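PDB 1Q1L: chorismate synthase from Aquifex aeolicus, which catalyses the last step of the shikimate pathway, turning 5-enolpyruvylshikimate-3-phosphate into chorismate and phosphate with the help of reduced FMN. Local coordinates for residues E43-G52 / I353-E364. Numbering follows the deposited sequence.
Sequences ELRRRQRGYG and IVAVPAASVVGE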
loop_
_atom_site.group_PDB
_atom_site.type_symbol
_atom_site.label_atom_id
_atom_site.label_comp_id
_atom_site.label_asym_id
_atom_site.label_seq_id
_atom_site.Cartn_x
_atom_site.Cartn_y
_atom_site.Cartn_z
ATOM N N GLU A 43 10.427 -27.295 4.513
ATOM C CA GLU A 43 10.542 -26.189 5.459
ATOM C C GLU A 43 9.538 -26.351 6.601
ATOM O O GLU A 43 9.848 -26.059 7.756
ATOM C CB GLU A 43 10.322 -24.844 4.757
ATOM C CG GLU A 43 11.406 -24.465 3.762
ATOM C CD GLU A 43 12.791 -24.395 4.387
ATOM O OE1 GLU A 43 12.908 -23.927 5.538
ATOM O OE2 GLU A 43 13.770 -24.794 3.720
ATOM N N LEU A 44 8.334 -26.813 6.281
ATOM C CA LEU A 44 7.325 -27.012 7.311
ATOM C C LEU A 44 7.813 -28.048 8.323
ATOM O O LEU A 44 7.536 -27.938 9.518
ATOM C CB LEU A 44 6.000 -27.465 6.685
ATOM C CG LEU A 44 5.318 -26.403 5.813
ATOM C CD1 LEU A 44 4.031 -26.964 5.215
ATOM C CD2 LEU A 44 5.029 -25.162 6.656
ATOM N N ARG A 45 8.553 -29.043 7.841
ATOM C CA ARG A 45 9.078 -30.089 8.715
ATOM C C ARG A 45 10.159 -29.563 9.664
ATOM O O ARG A 45 10.234 -29.979 10.818
ATOM C CB ARG A 45 9.631 -31.255 7.884
ATOM C CG ARG A 45 8.550 -32.098 7.218
ATOM C CD ARG A 45 9.079 -33.470 6.809
ATOM N NE ARG A 45 10.130 -33.390 5.799
ATOM C CZ ARG A 45 9.916 -33.207 4.498
ATOM N NH1 ARG A 45 8.679 -33.090 4.032
ATOM N NH2 ARG A 45 10.943 -33.133 3.665
ATOM N N ARG A 46 10.994 -28.647 9.180
ATOM C CA ARG A 46 12.044 -28.078 10.011
ATOM C C ARG A 46 11.439 -27.268 11.153
ATOM O O ARG A 46 11.936 -27.311 12.278
ATOM C CB ARG A 46 12.968 -27.189 9.177
ATOM C CG ARG A 46 13.759 -27.933 8.107
ATOM C CD ARG A 46 14.617 -26.970 7.298
ATOM N NE ARG A 46 15.613 -26.294 8.129
ATOM C CZ ARG A 46 15.835 -24.982 8.112
ATOM N NH1 ARG A 46 15.128 -24.197 7.305
ATOM N NH2 ARG A 46 16.769 -24.454 8.894
ATOM N N ARG A 47 10.362 -26.536 10.872
ATOM C CA ARG A 47 9.714 -25.736 11.910
ATOM C C ARG A 47 9.090 -26.644 12.972
ATOM O O ARG A 47 9.185 -26.369 14.170
ATOM C CB ARG A 47 8.620 -24.841 11.319
ATOM C CG ARG A 47 8.068 -23.820 12.319
ATOM C CD ARG A 47 6.780 -23.169 11.826
ATOM N NE ARG A 47 5.663 -24.100 11.898
ATOM C CZ ARG A 47 4.793 -24.161 12.901
ATOM N NH1 ARG A 47 4.888 -23.331 13.930
ATOM N NH2 ARG A 47 3.836 -25.075 12.884
ATOM N N GLN A 48 8.443 -27.718 12.530
ATOM C CA GLN A 48 7.811 -28.652 13.460
ATOM C C GLN A 48 8.805 -29.241 14.453
ATOM O O GLN A 48 8.522 -29.310 15.646
ATOM C CB GLN A 48 7.127 -29.791 12.706
ATOM C CG GLN A 48 5.857 -29.393 11.992
ATOM C CD GLN A 48 5.109 -30.589 11.435
ATOM O OE1 GLN A 48 5.621 -31.317 10.581
ATOM N NE2 GLN A 48 3.894 -30.803 11.922
ATOM N N ARG A 49 9.962 -29.667 13.958
ATOM C CA ARG A 49 10.991 -30.256 14.810
ATOM C C ARG A 49 11.681 -29.201 15.671
ATOM O O ARG A 49 12.645 -29.500 16.376
ATOM C CB ARG A 49 12.038 -30.983 13.957
ATOM C CG ARG A 49 11.461 -32.052 13.039
ATOM C CD ARG A 49 12.539 -33.002 12.519
ATOM N NE ARG A 49 12.706 -32.943 11.067
ATOM C CZ ARG A 49 13.298 -31.943 10.417
ATOM N NH1 ARG A 49 13.786 -30.907 11.088
ATOM N NH2 ARG A 49 13.406 -31.980 9.094
ATOM N N GLY A 50 11.179 -27.971 15.613
ATOM C CA GLY A 50 11.773 -26.890 16.378
ATOM C C GLY A 50 11.197 -26.685 17.766
ATOM O O GLY A 50 11.731 -25.895 18.548
ATOM N N TYR A 51 10.107 -27.379 18.082
ATOM C CA TYR A 51 9.493 -27.248 19.401
ATOM C C TYR A 51 10.002 -28.331 20.342
ATOM O O TYR A 51 9.709 -28.315 21.537
ATOM C CB TYR A 51 7.967 -27.334 19.307
ATOM C CG TYR A 51 7.326 -26.187 18.562
ATOM C CD1 TYR A 51 7.162 -26.231 17.178
ATOM C CD2 TYR A 51 6.901 -25.044 19.239
ATOM C CE1 TYR A 51 6.589 -25.167 16.487
ATOM C CE2 TYR A 51 6.328 -23.973 18.558
ATOM C CZ TYR A 51 6.176 -24.042 17.183
ATOM O OH TYR A 51 5.617 -22.983 16.505
ATOM N N GLY A 52 10.767 -29.269 19.792
ATOM C CA GLY A 52 11.308 -30.349 20.596
ATOM C C GLY A 52 11.194 -31.694 19.905
ATOM O O GLY A 52 10.349 -31.884 19.029
ATOM N N ILE A 353 9.708 -28.206 25.715
ATOM C CA ILE A 353 9.012 -27.593 24.590
ATOM C C ILE A 353 9.677 -26.266 24.206
ATOM O O ILE A 353 8.996 -25.282 23.917
ATOM C CB ILE A 353 7.526 -27.329 24.939
ATOM C CG1 ILE A 353 6.912 -28.579 25.577
ATOM C CG2 ILE A 353 6.747 -26.962 23.677
ATOM C CD1 ILE A 353 5.477 -28.394 26.055
ATOM N N VAL A 354 11.009 -26.246 24.212
ATOM C CA VAL A 354 11.759 -25.039 23.857
ATOM C C VAL A 354 11.388 -24.642 22.431
ATOM O O VAL A 354 11.390 -25.480 21.529
ATOM C CB VAL A 354 13.279 -25.280 23.932
ATOM C CG1 VAL A 354 14.024 -23.975 23.706
ATOM C CG2 VAL A 354 13.639 -25.872 25.282
ATOM N N ALA A 355 11.083 -23.365 22.225
ATOM C CA ALA A 355 10.667 -22.902 20.906
ATOM C C ALA A 355 11.685 -22.122 20.081
ATOM O O ALA A 355 11.432 -21.838 18.909
ATOM C CB ALA A 355 9.383 -22.084 21.036
ATOM N N VAL A 356 12.832 -21.780 20.661
ATOM C CA VAL A 356 13.819 -21.013 19.909
ATOM C C VAL A 356 14.253 -21.677 18.597
ATOM O O VAL A 356 14.501 -20.986 17.609
ATOM C CB VAL A 356 15.076 -20.680 20.767
ATOM C CG1 VAL A 356 15.960 -21.900 20.923
ATOM C CG2 VAL A 356 15.851 -19.539 20.123
ATOM N N PRO A 357 14.344 -23.023 18.562
ATOM C CA PRO A 357 14.756 -23.677 17.316
ATOM C C PRO A 357 13.747 -23.422 16.202
ATOM O O PRO A 357 14.118 -23.119 15.071
ATOM C CB PRO A 357 14.817 -25.154 17.702
ATOM C CG PRO A 357 15.136 -25.110 19.164
ATOM C CD PRO A 357 14.217 -24.018 19.643
ATOM N N ALA A 358 12.469 -23.559 16.527
ATOM C CA ALA A 358 11.419 -23.321 15.547
ATOM C C ALA A 358 11.470 -21.855 15.128
ATOM O O ALA A 358 11.388 -21.539 13.942
ATOM C CB ALA A 358 10.056 -23.646 16.144
ATOM N N ALA A 359 11.620 -20.968 16.105
ATOM C CA ALA A 359 11.676 -19.539 15.825
ATOM C C ALA A 359 12.713 -19.244 14.759
ATOM O O ALA A 359 12.434 -18.534 13.793
ATOM C CB ALA A 359 11.995 -18.759 17.096
ATOM N N SER A 360 13.907 -19.801 14.927
ATOM C CA SER A 360 14.977 -19.575 13.969
ATOM C C SER A 360 14.558 -19.977 12.556
ATOM O O SER A 360 14.945 -19.329 11.588
ATOM C CB SER A 360 16.239 -20.342 14.379
ATOM O OG SER A 360 16.043 -21.741 14.292
ATOM N N VAL A 361 13.767 -21.036 12.430
ATOM C CA VAL A 361 13.328 -21.469 11.106
ATOM C C VAL A 361 12.339 -20.460 10.514
ATOM O O VAL A 361 12.314 -20.236 9.304
ATOM C CB VAL A 361 12.668 -22.867 11.153
ATOM C CG1 VAL A 361 12.089 -23.212 9.780
ATOM C CG2 VAL A 361 13.702 -23.916 11.572
ATOM N N VAL A 362 11.517 -19.861 11.371
ATOM C CA VAL A 362 10.557 -18.858 10.925
ATOM C C VAL A 362 11.362 -17.610 10.558
ATOM O O VAL A 362 11.005 -16.861 9.643
ATOM C CB VAL A 362 9.552 -18.515 12.046
ATOM C CG1 VAL A 362 8.612 -17.400 11.590
ATOM C CG2 VAL A 362 8.754 -19.765 12.428
ATOM N N GLY A 363 12.467 -17.401 11.273
ATOM C CA GLY A 363 13.307 -16.246 10.995
ATOM C C GLY A 363 13.874 -16.320 9.592
ATOM O O GLY A 363 14.001 -15.300 8.908
ATOM N N GLU A 364 14.221 -17.528 9.159
ATOM C CA GLU A 364 14.769 -17.733 7.828
ATOM C C GLU A 364 13.692 -17.395 6.802
ATOM O O GLU A 364 13.959 -16.763 5.787
ATOM C CB GLU A 364 15.192 -19.189 7.641
ATOM C CG GLU A 364 16.366 -19.646 8.481
ATOM C CD GLU A 364 16.624 -21.139 8.325
ATOM O OE1 GLU A 364 16.147 -21.722 7.322
ATOM O OE2 GLU A 364 17.306 -21.721 9.200
HETATM O O HOH W 1 12.380 -21.634 6.756
#
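In the beta-alpha-beta sandwich of chorismate synthase, two helices of the layer between the sheets pack nearly antiparallel at 150°: residues 43-48, with the turn that follows, lie against residues 356-364. A salt-bridge network closes one end. Arg46 grips Glu364 end-on, NH1 to OE1 at 2.7 Å and NH2 to OE2 at 2.8 Å, with guanidinium and carboxylate planes 24° apart; NH1 also forms a salt bridge with Glu43 OE1, which lies in the guanidinium plane, and NH2 pairs with Glu198. Lys153 bridges Glu43 and Glu364, probably easing their mutual repulsion, and Ser165 holds Glu364 OE2. A leucine in place of Arg46 would probably leave Glu364 without its two-nitrogen partner and Glu43 and Glu364, 4.3 Å apart at their OE1 atoms, with Lys153 as their shared counter-charge. Val361 fills the middle, its CG1, anti to the backbone N (chi1 174°), lying 3.9 Å from Arg47 N. Arg47, predicted to bind NADP, runs its CD alongside Val362 CG2. At the turn, Gly50 CA comes within 3.7 Å of Ala358 CA, too close for any side chain at Gly50. Here Ala358 N donates to Gly50 O at 3.2 Å, from above the carbonyl plane, while Ala358 CB sits over one face of the Tyr51 ring, 4.0 Å from its centroid.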